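Glycoside hydrolase (Streptococcus pneumoniae serotype 4, PDB 6ORH) probably acts as an alpha-L-fucosidase of glycoside hydrolase family 29, releasing fucose from host-derived carbohydrate antigens. Local coordinates at residues P9-T14 and T249-G254; L16-D21 and G289-L294; P222-V227 and L387-A392; E380-L385 and V413-L418. The protein carries 2 engineered substitutions. All blocks are in the same frame, centred on the assembly; numbering follows the deposited sequence.

The four contacts trace a path from the catalytic barrel to the beta-sandwich domain next to it. Contact 1 lies nearest the surface, contacts 2, 3 and 4 are buried. Contacts 1 and 2 share helix 13-21 and neighbouring strands of the barrel sheet, and both rest on a proline laid over an aromatic face, without direct hydrogen bonds between the segments. Contact 3 bridges the two domains and is polar: one glutamine amide reads out two backbone groups. Contact 4, wholly within the second domain, begins as regular antiparallel pairing and ends in a loop held by a carboxylate. Glu383 ties contacts 3 and 4 together, and Gln225 joins contact 3 to contacts 1 and 2.

Contact 1. Residues P9-T14 and T249-G254; sequences PLPSQT and TIFSIG
Pro11 lies over one face of the Phe251 ring, its CB 3.5 Å from the ring centroid and only 1° off the normal, a CH-pi contact of almost ideal placement. The proline's CD comes in above the CD2 side of the ring, 3.7 Å from Phe251 CD2. In the plane of the same ring, Pro9 O meets the edge at CD2, 3.5 Å away. Pro9 itself packs its CB against the backbone, 3.6 Å from Thr249 O. Phe251 CG stands anti to its own backbone N (chi1 -164°), which sets CG on the side of the prolines. A water accepts from Phe251 N at 2.8 Å and gives a weak, long bond to Leu10 O. Further out, Ser12 N-caps helix 13-21, and Gln15 NE2 binds Phe251 O, joining the helix start to the strand. Val227 of strand 226-227 is met by two residues, Thr249 and Ile250, a classic beta bulge where barrel strand 250-259 starts.

Contact 2. Residues L16-D21 and G289-L294; sequences LAYLGD and GTPLLL. With EDO (1,2-ethanediol), chain L.
Tyr18 CG is anti to the backbone N (chi1 -172°), and the ring beyond it turns one face to Pro291; Leu19 CG instead lies beside its backbone N, on the side from which CD2 meets Gly289 O. The pyrrolidine ring of Pro291 covers that face of the tyrosine. Its CG sits over the centre, 3.5 Å from the Tyr18 ring centroid and 6° off the normal, while its CB leans to the phenol end, 3.4 Å from Tyr18 CE1. This is a CH-pi contact with the proline as donor. Beside it, the CD2 methyl of Leu19 reaches Gly289 O at 3.4 Å and Pro291 CD at 4.0 Å. A molecule of 1,2-ethanediol, probably from the crystallisation liquor, lodges between the segments and donates from O1 to Leu19 O at 2.7 Å. The polar ends are served from elsewhere: Tyr18 OH by Glu255, Thr290 OG1 by Gly254 O and Gln225. Gly289 has a positive phi, where a side chain would strike the preceding carbonyl. Tyr18 also makes a cation-pi contact with Lys70 and touches Ala24 and Glu167, so helix 13-21 lies at the N-terminal end of the parallel strands of the TIM-barrel fold.

Contact 3. Residues P222-V227 and L387-A392; sequences PLWQKV and LGQRIA
Gln389 reaches across to Trp224 and the backbone on both sides of it. CB points toward the 222-227 segment, and CG, anti to the backbone N (chi1 -172°), passes by the six-membered part of the indole, 3.9 Å from Trp224 CZ3. The chain stays extended, which brings CD to 3.6 Å from Trp224 CE3, the amide plane turned 40° from that of the indole. At the tip the amide uses both ends. NE2 donates to Leu223 O at 2.9 Å, the acceptor lying close to the amide plane, while OE1 accepts from Gln225 N at 2.9 Å with a lone pair in the carbonyl plane. Both bonds are nearly straight, and together they fix the rotation of the amide. A water gives OE1 a second bond and a weak one to Gln225 O; another links Lys226 NZ, itself hydrogen-bonded to Pro246 O and Gln437 OE1, to Gln389 O.

The far end of the indole packs on the other segment, Trp224 CZ2 3.7 Å from Ala392 CB, with Arg390 O in plane at the edge of the Trp224 ring. Gln225 centres an inverse gamma turn before strand 226-227, which pairs antiparallel with barrel strand 250-259. Ile391 and Ala392 open strand 391-400 of the second domain, whose neighbour 428-436 packs against Ile391, so the contact joins barrel to beta-sandwich.

Contact 4. Residues E380-L385 and V413-L418; sequences ELREDL and VGYKRL
Leu381 and Arg417 form an antiparallel hydrogen-bonded pair: Leu381 N donates to Arg417 O at 3.0 Å, and Arg417 N to Leu381 O at 2.9 Å. Beyond this pair, where 413-416 is loop, Glu383 N still reaches Gly414 O. Glu383 OE1 in turn accepts from Gly414 N at 2.8 Å through the anti lone pair. OE1 also takes a bond from a water that accepts from Val413 N, and OE2 receives Arg390 N and Ile391 N, so both oxygens are satisfied. Glu380 OE2 binds Arg382 NE at 2.7 Å in a salt bridge and pairs with Lys444, while OE1 meets Tyr448 OH. A water joins Glu380 OE1, Arg382 NH2 and Lys416 NZ, probably easing the closeness of the two cations; Lys416 NZ has its own salt bridge to Glu22. A second water links Arg382 NH1 to Tyr415 OH. Leu385 CD1 lies at the edge of the Tyr415 ring, near its plane. Strand 378-382 runs between 441-448 and 417-426 in one sheet of the second domain, where Arg382 touches calcium-binding Thr443, no calcium being bound to this chain; Val413 and Leu381 touch Phe394 of strand 391-400 in the other, and Tyr415 packs onto helix 13-21 of the barrel.

Contact 1. Residues P9-T14 and T249-G254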
loop_
_atom_site.group_PDB
_atom_site.type_symbol
_atom_site.label_atom_id
_atom_site.label_comp_id
_atom_site.label_asym_id
_atom_site.label_seq_id
_atom_site.Cartn_x
_atom_site.Cartn_y
_atom_site.Cartn_z
ATOM N N PRO A 9 -21.843 -3.613 -12.668
ATOM C CA PRO A 9 -21.522 -3.965 -14.051
ATOM C C PRO A 9 -20.790 -5.301 -14.149
ATOM O O PRO A 9 -19.855 -5.548 -13.391
ATOM C CB PRO A 9 -20.636 -2.786 -14.506
ATOM C CG PRO A 9 -20.008 -2.260 -13.234
ATOM C CD PRO A 9 -21.005 -2.539 -12.118
ATOM N N LEU A 10 -21.196 -6.136 -15.107
ATOM C CA LEU A 10 -20.658 -7.491 -15.159
ATOM C C LEU A 10 -19.542 -7.573 -16.188
ATOM O O LEU A 10 -19.620 -6.963 -17.264
ATOM C CB LEU A 10 -21.778 -8.488 -15.483
ATOM C CG LEU A 10 -22.942 -8.487 -14.499
ATOM C CD1 LEU A 10 -23.945 -9.576 -14.909
ATOM C CD2 LEU A 10 -22.461 -8.668 -13.048
ATOM N N PRO A 11 -18.505 -8.402 -15.950
ATOM C CA PRO A 11 -17.428 -8.559 -16.929
ATOM C C PRO A 11 -17.898 -9.348 -18.145
ATOM O O PRO A 11 -18.751 -10.215 -18.032
ATOM C CB PRO A 11 -16.366 -9.360 -16.151
ATOM C CG PRO A 11 -17.182 -10.151 -15.125
ATOM C CD PRO A 11 -18.348 -9.257 -14.754
ATOM N N SER A 12 -17.286 -9.063 -19.293
ATOM C CA SER A 12 -17.442 -9.876 -20.483
ATOM C C SER A 12 -16.651 -11.173 -20.315
ATOM O O SER A 12 -15.808 -11.280 -19.427
ATOM C CB SER A 12 -16.938 -9.134 -21.675
ATOM O OG SER A 12 -15.511 -9.059 -21.661
ATOM N N GLN A 13 -16.880 -12.137 -21.213
ATOM C CA GLN A 13 -16.118 -13.380 -21.164
ATOM C C GLN A 13 -14.638 -13.140 -21.467
ATOM O O GLN A 13 -13.784 -13.790 -20.863
ATOM C CB GLN A 13 -16.716 -14.422 -22.109
ATOM C CG GLN A 13 -18.138 -14.816 -21.743
ATOM C CD GLN A 13 -18.814 -15.491 -22.911
ATOM O OE1 GLN A 13 -19.819 -15.010 -23.432
ATOM N NE2 GLN A 13 -18.246 -16.606 -23.346
ATOM N N THR A 14 -14.337 -12.214 -22.391
ATOM C CA THR A 14 -12.949 -11.917 -22.711
ATOM C C THR A 14 -12.262 -11.265 -21.513
ATOM O O THR A 14 -11.075 -11.506 -21.273
ATOM C CB THR A 14 -12.727 -11.083 -23.982
ATOM O OG1 THR A 14 -13.495 -9.865 -23.962
ATOM C CG2 THR A 14 -12.998 -11.851 -25.257
ATOM N N THR A 249 -19.926 2.262 -13.842
ATOM C CA THR A 249 -21.030 1.870 -14.712
ATOM C C THR A 249 -20.635 0.790 -15.725
ATOM O O THR A 249 -21.531 0.165 -16.297
ATOM C CB THR A 249 -21.671 3.088 -15.406
ATOM O OG1 THR A 249 -20.617 3.793 -16.055
ATOM C CG2 THR A 249 -22.335 4.000 -14.399
ATOM N N ILE A 250 -19.324 0.619 -16.005
ATOM C CA ILE A 250 -18.829 -0.414 -16.906
ATOM C C ILE A 250 -17.768 -1.221 -16.168
ATOM O O ILE A 250 -17.066 -0.685 -15.313
ATOM C CB ILE A 250 -18.236 0.148 -18.224
ATOM C CG1 ILE A 250 -16.961 0.953 -17.950
ATOM C CG2 ILE A 250 -19.285 1.003 -18.954
ATOM C CD1 ILE A 250 -16.094 1.289 -19.194
ATOM N N PHE A 251 -17.699 -2.528 -16.496
ATOM C CA PHE A 251 -16.595 -3.348 -15.987
ATOM C C PHE A 251 -15.329 -2.974 -16.754
ATOM O O PHE A 251 -15.344 -2.878 -17.990
ATOM C CB PHE A 251 -16.928 -4.835 -16.124
ATOM C CG PHE A 251 -16.023 -5.720 -15.288
ATOM C CD1 PHE A 251 -14.718 -5.985 -15.697
ATOM C CD2 PHE A 251 -16.430 -6.194 -14.052
ATOM C CE1 PHE A 251 -13.865 -6.766 -14.907
ATOM C CE2 PHE A 251 -15.580 -6.982 -13.273
ATOM C CZ PHE A 251 -14.298 -7.275 -13.697
ATOM N N SER A 252 -14.236 -2.764 -15.997
ATOM C CA SER A 252 -13.022 -2.213 -16.595
ATOM C C SER A 252 -11.835 -2.843 -15.863
ATOM O O SER A 252 -11.779 -2.735 -14.639
ATOM C CB SER A 252 -13.038 -0.688 -16.378
ATOM O OG SER A 252 -11.754 -0.126 -16.722
ATOM N N ILE A 253 -10.933 -3.504 -16.612
ATOM C CA ILE A 253 -9.709 -4.023 -15.981
ATOM C C ILE A 253 -8.650 -2.917 -15.931
ATOM O O ILE A 253 -8.280 -2.405 -17.000
ATOM C CB ILE A 253 -9.195 -5.204 -16.807
ATOM C CG1 ILE A 253 -10.191 -6.370 -16.771
ATOM C CG2 ILE A 253 -7.798 -5.636 -16.357
ATOM C CD1 ILE A 253 -9.846 -7.476 -17.740
ATOM N N GLY A 254 -8.139 -2.622 -14.725
ATOM C CA GLY A 254 -6.993 -1.703 -14.595
ATOM C C GLY A 254 -5.690 -2.485 -14.803
ATOM O O GLY A 254 -5.117 -3.033 -13.857
HETATM O O HOH W 1 -19.345 -3.676 -18.430
#

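Contact 2. Residues L16-D21 and G289-L294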
loop_
_atom_site.group_PDB
_atom_site.type_symbol
_atom_site.label_atom_id
_atom_site.label_comp_id
_atom_site.label_asym_id
_atom_site.label_seq_id
_atom_site.Cartn_x
_atom_site.Cartn_y
_atom_site.Cartn_z
ATOM N N LEU A 16 -13.078 -11.824 -18.296
ATOM C CA LEU A 16 -12.884 -12.884 -17.325
ATOM C C LEU A 16 -11.713 -13.755 -17.759
ATOM O O LEU A 16 -10.967 -14.223 -16.901
ATOM C CB LEU A 16 -14.163 -13.716 -17.209
ATOM C CG LEU A 16 -15.239 -13.104 -16.330
ATOM C CD1 LEU A 16 -16.540 -13.899 -16.434
ATOM C CD2 LEU A 16 -14.769 -13.002 -14.890
ATOM N N ALA A 17 -11.567 -13.952 -19.069
ATOM C CA ALA A 17 -10.515 -14.839 -19.537
ATOM C C ALA A 17 -9.146 -14.227 -19.215
ATOM O O ALA A 17 -8.195 -14.904 -18.778
ATOM C CB ALA A 17 -10.732 -15.142 -21.010
ATOM N N TYR A 18 -9.027 -12.914 -19.448
ATOM C CA TYR A 18 -7.764 -12.257 -19.151
ATOM C C TYR A 18 -7.464 -12.307 -17.649
ATOM O O TYR A 18 -6.305 -12.543 -17.264
ATOM C CB TYR A 18 -7.821 -10.804 -19.645
ATOM C CG TYR A 18 -6.541 -10.003 -19.596
ATOM C CD1 TYR A 18 -5.280 -10.596 -19.473
ATOM C CD2 TYR A 18 -6.593 -8.614 -19.738
ATOM C CE1 TYR A 18 -4.126 -9.831 -19.459
ATOM C CE2 TYR A 18 -5.443 -7.846 -19.760
ATOM C CZ TYR A 18 -4.203 -8.456 -19.640
ATOM O OH TYR A 18 -3.088 -7.682 -19.699
ATOM N N LEU A 19 -8.488 -12.051 -16.799
ATOM C CA LEU A 19 -8.275 -12.087 -15.361
ATOM C C LEU A 19 -7.763 -13.470 -14.947
ATOM O O LEU A 19 -6.888 -13.575 -14.092
ATOM C CB LEU A 19 -9.586 -11.720 -14.642
ATOM C CG LEU A 19 -9.901 -10.221 -14.778
ATOM C CD1 LEU A 19 -11.344 -9.961 -14.355
ATOM C CD2 LEU A 19 -8.955 -9.435 -13.890
ATOM N N GLY A 20 -8.332 -14.497 -15.572
ATOM C CA GLY A 20 -7.936 -15.878 -15.306
ATOM C C GLY A 20 -6.489 -16.172 -15.724
ATOM O O GLY A 20 -5.756 -16.926 -15.057
ATOM N N ASP A 21 -6.061 -15.571 -16.826
ATOM C CA ASP A 21 -4.731 -15.800 -17.386
ATOM C C ASP A 21 -3.625 -15.119 -16.575
ATOM O O ASP A 21 -2.512 -15.635 -16.536
ATOM C CB ASP A 21 -4.678 -15.354 -18.851
ATOM C CG ASP A 21 -5.324 -16.357 -19.807
ATOM O OD1 ASP A 21 -5.628 -17.498 -19.367
ATOM O OD2 ASP A 21 -5.556 -15.981 -20.947
ATOM N N GLY A 289 -5.905 -8.595 -7.911
ATOM C CA GLY A 289 -7.043 -8.913 -8.766
ATOM C C GLY A 289 -6.930 -8.305 -10.169
ATOM O O GLY A 289 -7.936 -8.225 -10.872
ATOM N N THR A 290 -5.713 -7.984 -10.606
ATOM C CA THR A 290 -5.606 -7.460 -11.970
ATOM C C THR A 290 -4.390 -8.065 -12.674
ATOM O O THR A 290 -3.419 -8.424 -12.020
ATOM C CB THR A 290 -5.579 -5.923 -11.935
ATOM O OG1 THR A 290 -6.047 -5.431 -13.199
ATOM C CG2 THR A 290 -4.208 -5.354 -11.649
ATOM N N PRO A 291 -4.374 -8.132 -14.024
ATOM C CA PRO A 291 -3.232 -8.704 -14.722
ATOM C C PRO A 291 -1.982 -7.843 -14.667
ATOM O O PRO A 291 -2.030 -6.608 -14.612
ATOM C CB PRO A 291 -3.701 -8.851 -16.183
ATOM C CG PRO A 291 -5.216 -8.804 -16.097
ATOM C CD PRO A 291 -5.490 -7.856 -14.946
ATOM N N LEU A 292 -0.841 -8.564 -14.689
ATOM C CA LEU A 292 0.468 -7.957 -14.815
ATOM C C LEU A 292 0.894 -8.059 -16.270
ATOM O O LEU A 292 0.817 -9.172 -16.805
ATOM C CB LEU A 292 1.431 -8.725 -13.896
ATOM C CG LEU A 292 2.902 -8.334 -14.066
ATOM C CD1 LEU A 292 3.095 -6.869 -13.704
ATOM C CD2 LEU A 292 3.801 -9.225 -13.199
ATOM N N LEU A 293 1.201 -6.889 -16.873
ATOM C CA LEU A 293 1.732 -6.814 -18.232
ATOM C C LEU A 293 3.185 -6.361 -18.136
ATOM O O LEU A 293 3.472 -5.179 -17.933
ATOM C CB LEU A 293 0.851 -5.857 -19.055
ATOM C CG LEU A 293 1.382 -5.494 -20.453
ATOM C CD1 LEU A 293 1.552 -6.732 -21.333
ATOM C CD2 LEU A 293 0.448 -4.482 -21.119
ATOM N N LEU A 294 4.093 -7.359 -18.237
ATOM C CA LEU A 294 5.509 -7.132 -17.970
ATOM C C LEU A 294 6.250 -7.002 -19.293
ATOM O O LEU A 294 6.176 -7.894 -20.118
ATOM C CB LEU A 294 6.071 -8.304 -17.158
ATOM C CG LEU A 294 7.548 -8.183 -16.780
ATOM C CD1 LEU A 294 7.783 -7.025 -15.800
ATOM C CD2 LEU A 294 8.025 -9.516 -16.178
HETATM C C1 EDO L . -6.166 -11.083 -12.343
HETATM O O1 EDO L . -5.471 -11.358 -13.511
HETATM C C2 EDO L . -5.335 -11.741 -11.332
HETATM O O2 EDO L . -5.761 -11.522 -10.086
#

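Contact 3. Residues P222-V227 and L387-A392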
loop_
_atom_site.group_PDB
_atom_site.type_symbol
_atom_site.label_atom_id
_atom_site.label_comp_id
_atom_site.label_asym_id
_atom_site.label_seq_id
_atom_site.Cartn_x
_atom_site.Cartn_y
_atom_site.Cartn_z
ATOM N N PRO A 222 -8.569 0.143 -2.232
ATOM C CA PRO A 222 -9.337 -0.822 -3.019
ATOM C C PRO A 222 -8.962 -0.811 -4.500
ATOM O O PRO A 222 -8.434 0.182 -4.995
ATOM C CB PRO A 222 -10.784 -0.295 -2.925
ATOM C CG PRO A 222 -10.626 1.201 -2.651
ATOM C CD PRO A 222 -9.403 1.278 -1.787
ATOM N N LEU A 223 -9.226 -1.943 -5.177
ATOM C CA LEU A 223 -9.275 -1.950 -6.638
ATOM C C LEU A 223 -10.650 -2.427 -7.078
ATOM O O LEU A 223 -10.928 -3.637 -7.075
ATOM C CB LEU A 223 -8.162 -2.806 -7.275
ATOM C CG LEU A 223 -8.279 -2.906 -8.815
ATOM C CD1 LEU A 223 -8.119 -1.537 -9.487
ATOM C CD2 LEU A 223 -7.312 -3.940 -9.421
ATOM N N TRP A 224 -11.503 -1.464 -7.460
ATOM C CA TRP A 224 -12.752 -1.763 -8.149
ATOM C C TRP A 224 -12.466 -1.874 -9.644
ATOM O O TRP A 224 -11.896 -0.941 -10.245
ATOM C CB TRP A 224 -13.773 -0.643 -7.865
ATOM C CG TRP A 224 -14.092 -0.528 -6.407
ATOM C CD1 TRP A 224 -13.612 0.356 -5.471
ATOM C CD2 TRP A 224 -15.020 -1.385 -5.716
ATOM N NE1 TRP A 224 -14.173 0.105 -4.233
ATOM C CE2 TRP A 224 -15.045 -0.953 -4.373
ATOM C CE3 TRP A 224 -15.794 -2.490 -6.128
ATOM C CZ2 TRP A 224 -15.815 -1.608 -3.407
ATOM C CZ3 TRP A 224 -16.601 -3.106 -5.182
ATOM C CH2 TRP A 224 -16.607 -2.651 -3.855
ATOM N N GLN A 225 -12.795 -3.030 -10.232
ATOM C CA GLN A 225 -12.577 -3.226 -11.665
ATOM C C GLN A 225 -13.790 -2.694 -12.425
ATOM O O GLN A 225 -14.492 -3.438 -13.114
ATOM C CB GLN A 225 -12.321 -4.715 -11.959
ATOM C CG GLN A 225 -11.017 -5.214 -11.354
ATOM C CD GLN A 225 -9.785 -4.772 -12.111
ATOM O OE1 GLN A 225 -9.590 -3.599 -12.444
ATOM N NE2 GLN A 225 -8.901 -5.726 -12.401
ATOM N N LYS A 226 -14.032 -1.393 -12.267
ATOM C CA LYS A 226 -15.191 -0.727 -12.873
ATOM C C LYS A 226 -14.940 0.778 -12.776
ATOM O O LYS A 226 -14.305 1.237 -11.816
ATOM C CB LYS A 226 -16.520 -1.128 -12.184
ATOM C CG LYS A 226 -16.590 -0.970 -10.668
ATOM C CD LYS A 226 -18.002 -1.320 -10.149
ATOM C CE LYS A 226 -18.119 -1.232 -8.636
ATOM N NZ LYS A 226 -19.521 -1.511 -8.175
ATOM N N VAL A 227 -15.483 1.526 -13.751
ATOM C CA VAL A 227 -15.353 2.984 -13.808
ATOM C C VAL A 227 -16.576 3.529 -14.529
ATOM O O VAL A 227 -17.314 2.783 -15.133
ATOM C CB VAL A 227 -14.091 3.402 -14.594
ATOM C CG1 VAL A 227 -12.785 3.106 -13.843
ATOM C CG2 VAL A 227 -14.066 2.860 -16.015
ATOM N N LEU A 387 -21.185 -12.614 -11.110
ATOM C CA LEU A 387 -22.308 -12.012 -10.410
ATOM C C LEU A 387 -21.965 -10.598 -9.913
ATOM O O LEU A 387 -22.724 -9.977 -9.158
ATOM C CB LEU A 387 -22.740 -12.948 -9.273
ATOM C CG LEU A 387 -23.619 -14.119 -9.717
ATOM C CD1 LEU A 387 -23.475 -15.306 -8.779
ATOM C CD2 LEU A 387 -25.081 -13.695 -9.839
ATOM N N GLY A 388 -20.816 -10.076 -10.367
ATOM C CA GLY A 388 -20.413 -8.710 -10.040
ATOM C C GLY A 388 -19.521 -8.603 -8.797
ATOM O O GLY A 388 -19.585 -9.414 -7.866
ATOM N N GLN A 389 -18.670 -7.570 -8.775
ATOM C CA GLN A 389 -17.763 -7.352 -7.652
ATOM C C GLN A 389 -18.515 -6.674 -6.503
ATOM O O GLN A 389 -19.275 -5.710 -6.725
ATOM C CB GLN A 389 -16.633 -6.425 -8.135
ATOM C CG GLN A 389 -15.497 -6.261 -7.124
ATOM C CD GLN A 389 -14.327 -5.444 -7.631
ATOM O OE1 GLN A 389 -14.344 -4.982 -8.776
ATOM N NE2 GLN A 389 -13.305 -5.288 -6.789
ATOM N N ARG A 390 -18.285 -7.130 -5.260
ATOM C CA ARG A 390 -19.141 -6.700 -4.154
ATOM C C ARG A 390 -18.375 -6.281 -2.906
ATOM O O ARG A 390 -18.720 -5.270 -2.286
ATOM C CB ARG A 390 -20.107 -7.843 -3.770
ATOM C CG ARG A 390 -20.996 -8.306 -4.920
ATOM C CD ARG A 390 -21.691 -9.656 -4.631
ATOM N NE ARG A 390 -22.516 -9.956 -5.775
ATOM C CZ ARG A 390 -23.816 -10.275 -5.753
ATOM N NH1 ARG A 390 -24.456 -10.441 -4.598
ATOM N NH2 ARG A 390 -24.447 -10.467 -6.891
ATOM N N ILE A 391 -17.342 -7.049 -2.511
ATOM C CA ILE A 391 -16.740 -6.867 -1.194
ATOM C C ILE A 391 -15.944 -5.570 -1.154
ATOM O O ILE A 391 -15.170 -5.321 -2.072
ATOM C CB ILE A 391 -15.868 -8.078 -0.812
ATOM C CG1 ILE A 391 -16.788 -9.275 -0.569
ATOM C CG2 ILE A 391 -15.033 -7.768 0.427
ATOM C CD1 ILE A 391 -16.044 -10.620 -0.534
ATOM N N ALA A 392 -16.128 -4.795 -0.087
ATOM C CA ALA A 392 -15.447 -3.519 0.063
ATOM C C ALA A 392 -14.526 -3.478 1.279
ATOM O O ALA A 392 -13.713 -2.546 1.404
ATOM C CB ALA A 392 -16.491 -2.411 0.126
HETATM O O HOH W 2 -16.110 -4.554 -10.932
HETATM O O HOH W 3 -19.876 -4.187 -8.882
#

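Contact 4. Residues E380-L385 and V413-L418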
loop_
_atom_site.group_PDB
_atom_site.type_symbol
_atom_site.label_atom_id
_atom_site.label_comp_id
_atom_site.label_asym_id
_atom_site.label_seq_id
_atom_site.Cartn_x
_atom_site.Cartn_y
_atom_site.Cartn_z
ATOM N N GLU A 380 -5.409 -16.504 0.027
ATOM C CA GLU A 380 -6.040 -16.129 -1.243
ATOM C C GLU A 380 -7.559 -16.221 -1.098
ATOM O O GLU A 380 -8.099 -17.208 -0.580
ATOM C CB GLU A 380 -5.545 -17.049 -2.374
ATOM C CG GLU A 380 -6.311 -16.812 -3.696
ATOM C CD GLU A 380 -5.905 -17.786 -4.796
ATOM O OE1 GLU A 380 -4.747 -18.225 -4.792
ATOM O OE2 GLU A 380 -6.756 -18.086 -5.669
ATOM N N LEU A 381 -8.282 -15.178 -1.555
ATOM C CA LEU A 381 -9.737 -15.164 -1.587
ATOM C C LEU A 381 -10.139 -14.855 -3.032
ATOM O O LEU A 381 -9.433 -14.083 -3.700
ATOM C CB LEU A 381 -10.242 -14.027 -0.682
ATOM C CG LEU A 381 -9.786 -14.027 0.783
ATOM C CD1 LEU A 381 -10.350 -12.797 1.502
ATOM C CD2 LEU A 381 -10.223 -15.297 1.495
ATOM N N ARG A 382 -11.271 -15.383 -3.495
ATOM C CA ARG A 382 -11.780 -15.022 -4.825
ATOM C C ARG A 382 -13.288 -14.797 -4.774
ATOM O O ARG A 382 -14.050 -15.577 -4.182
ATOM C CB ARG A 382 -11.552 -16.140 -5.849
ATOM C CG ARG A 382 -10.087 -16.468 -6.093
ATOM C CD ARG A 382 -9.960 -17.263 -7.391
ATOM N NE ARG A 382 -8.598 -17.723 -7.602
ATOM C CZ ARG A 382 -8.179 -18.230 -8.764
ATOM N NH1 ARG A 382 -9.028 -18.306 -9.778
ATOM N NH2 ARG A 382 -6.931 -18.642 -8.906
ATOM N N GLU A 383 -13.733 -13.727 -5.443
ATOM C CA GLU A 383 -15.153 -13.482 -5.627
ATOM C C GLU A 383 -15.666 -14.224 -6.850
ATOM O O GLU A 383 -14.893 -14.841 -7.575
ATOM C CB GLU A 383 -15.476 -11.989 -5.781
ATOM C CG GLU A 383 -15.484 -11.284 -4.457
ATOM C CD GLU A 383 -15.860 -9.820 -4.565
ATOM O OE1 GLU A 383 -14.969 -9.021 -4.962
ATOM O OE2 GLU A 383 -16.985 -9.476 -4.148
ATOM N N ASP A 384 -16.982 -14.193 -7.063
ATOM C CA ASP A 384 -17.513 -14.729 -8.302
ATOM C C ASP A 384 -17.956 -13.577 -9.195
ATOM O O ASP A 384 -19.078 -13.099 -9.077
ATOM C CB ASP A 384 -18.679 -15.699 -8.059
ATOM C CG ASP A 384 -19.267 -16.294 -9.333
ATOM O OD1 ASP A 384 -18.798 -15.965 -10.459
ATOM O OD2 ASP A 384 -20.230 -17.075 -9.196
ATOM N N LEU A 385 -17.058 -13.117 -10.058
ATOM C CA LEU A 385 -17.328 -11.851 -10.725
ATOM C C LEU A 385 -18.384 -12.004 -11.813
ATOM O O LEU A 385 -18.843 -10.993 -12.334
ATOM C CB LEU A 385 -16.032 -11.237 -11.276
ATOM C CG LEU A 385 -14.990 -10.781 -10.259
ATOM C CD1 LEU A 385 -13.899 -9.992 -10.972
ATOM C CD2 LEU A 385 -15.590 -9.969 -9.105
ATOM N N VAL A 413 -11.701 -7.669 -2.834
ATOM C CA VAL A 413 -11.223 -9.000 -3.166
ATOM C C VAL A 413 -11.075 -9.059 -4.688
ATOM O O VAL A 413 -9.957 -9.185 -5.194
ATOM C CB VAL A 413 -12.189 -10.060 -2.588
ATOM C CG1 VAL A 413 -11.832 -11.459 -3.108
ATOM C CG2 VAL A 413 -12.129 -10.083 -1.050
ATOM N N GLY A 414 -12.191 -8.985 -5.422
ATOM C CA GLY A 414 -12.137 -9.029 -6.877
ATOM C C GLY A 414 -11.977 -10.463 -7.403
ATOM O O GLY A 414 -12.361 -11.433 -6.729
ATOM N N TYR A 415 -11.363 -10.597 -8.585
ATOM C CA TYR A 415 -11.191 -11.905 -9.187
ATOM C C TYR A 415 -10.340 -12.804 -8.282
ATOM O O TYR A 415 -10.575 -14.014 -8.148
ATOM C CB TYR A 415 -10.476 -11.764 -10.534
ATOM C CG TYR A 415 -10.487 -13.056 -11.306
ATOM C CD1 TYR A 415 -11.585 -13.387 -12.085
ATOM C CD2 TYR A 415 -9.409 -13.921 -11.222
ATOM C CE1 TYR A 415 -11.623 -14.596 -12.766
ATOM C CE2 TYR A 415 -9.429 -15.136 -11.893
ATOM C CZ TYR A 415 -10.550 -15.462 -12.649
ATOM O OH TYR A 415 -10.607 -16.613 -13.388
ATOM N N LYS A 416 -9.303 -12.196 -7.705
ATOM C CA LYS A 416 -8.365 -12.927 -6.874
ATOM C C LYS A 416 -7.593 -11.923 -6.039
ATOM O O LYS A 416 -7.041 -10.962 -6.567
ATOM C CB LYS A 416 -7.380 -13.671 -7.781
ATOM C CG LYS A 416 -6.164 -14.276 -7.084
ATOM C CD LYS A 416 -5.404 -15.168 -8.078
ATOM C CE LYS A 416 -4.055 -15.634 -7.570
ATOM N NZ LYS A 416 -3.418 -16.547 -8.561
ATOM N N ARG A 417 -7.531 -12.173 -4.721
ATOM C CA ARG A 417 -6.788 -11.315 -3.815
ATOM C C ARG A 417 -5.826 -12.208 -3.038
ATOM O O ARG A 417 -6.257 -13.199 -2.433
ATOM C CB ARG A 417 -7.760 -10.644 -2.821
ATOM C CG ARG A 417 -7.120 -9.743 -1.773
ATOM C CD ARG A 417 -6.527 -8.492 -2.421
ATOM N NE ARG A 417 -5.649 -7.722 -1.542
ATOM C CZ ARG A 417 -5.990 -6.615 -0.903
ATOM N NH1 ARG A 417 -7.250 -6.165 -0.895
ATOM N NH2 ARG A 417 -5.054 -5.977 -0.212
ATOM N N LEU A 418 -4.545 -11.864 -3.104
ATOM C CA LEU A 418 -3.543 -12.479 -2.241
ATOM C C LEU A 418 -3.293 -11.475 -1.132
ATOM O O LEU A 418 -3.238 -10.258 -1.366
ATOM C CB LEU A 418 -2.266 -12.777 -3.035
ATOM C CG LEU A 418 -2.466 -13.743 -4.196
ATOM C CD1 LEU A 418 -1.185 -13.838 -5.045
ATOM C CD2 LEU A 418 -2.871 -15.124 -3.689
HETATM O O HOH W 4 -4.338 -18.952 -7.334
HETATM O O HOH W 5 -8.794 -18.653 -12.769
HETATM O O HOH W 6 -14.098 -6.614 -4.187
HETATM O O HOH W 7 -12.802 -15.147 -9.307
#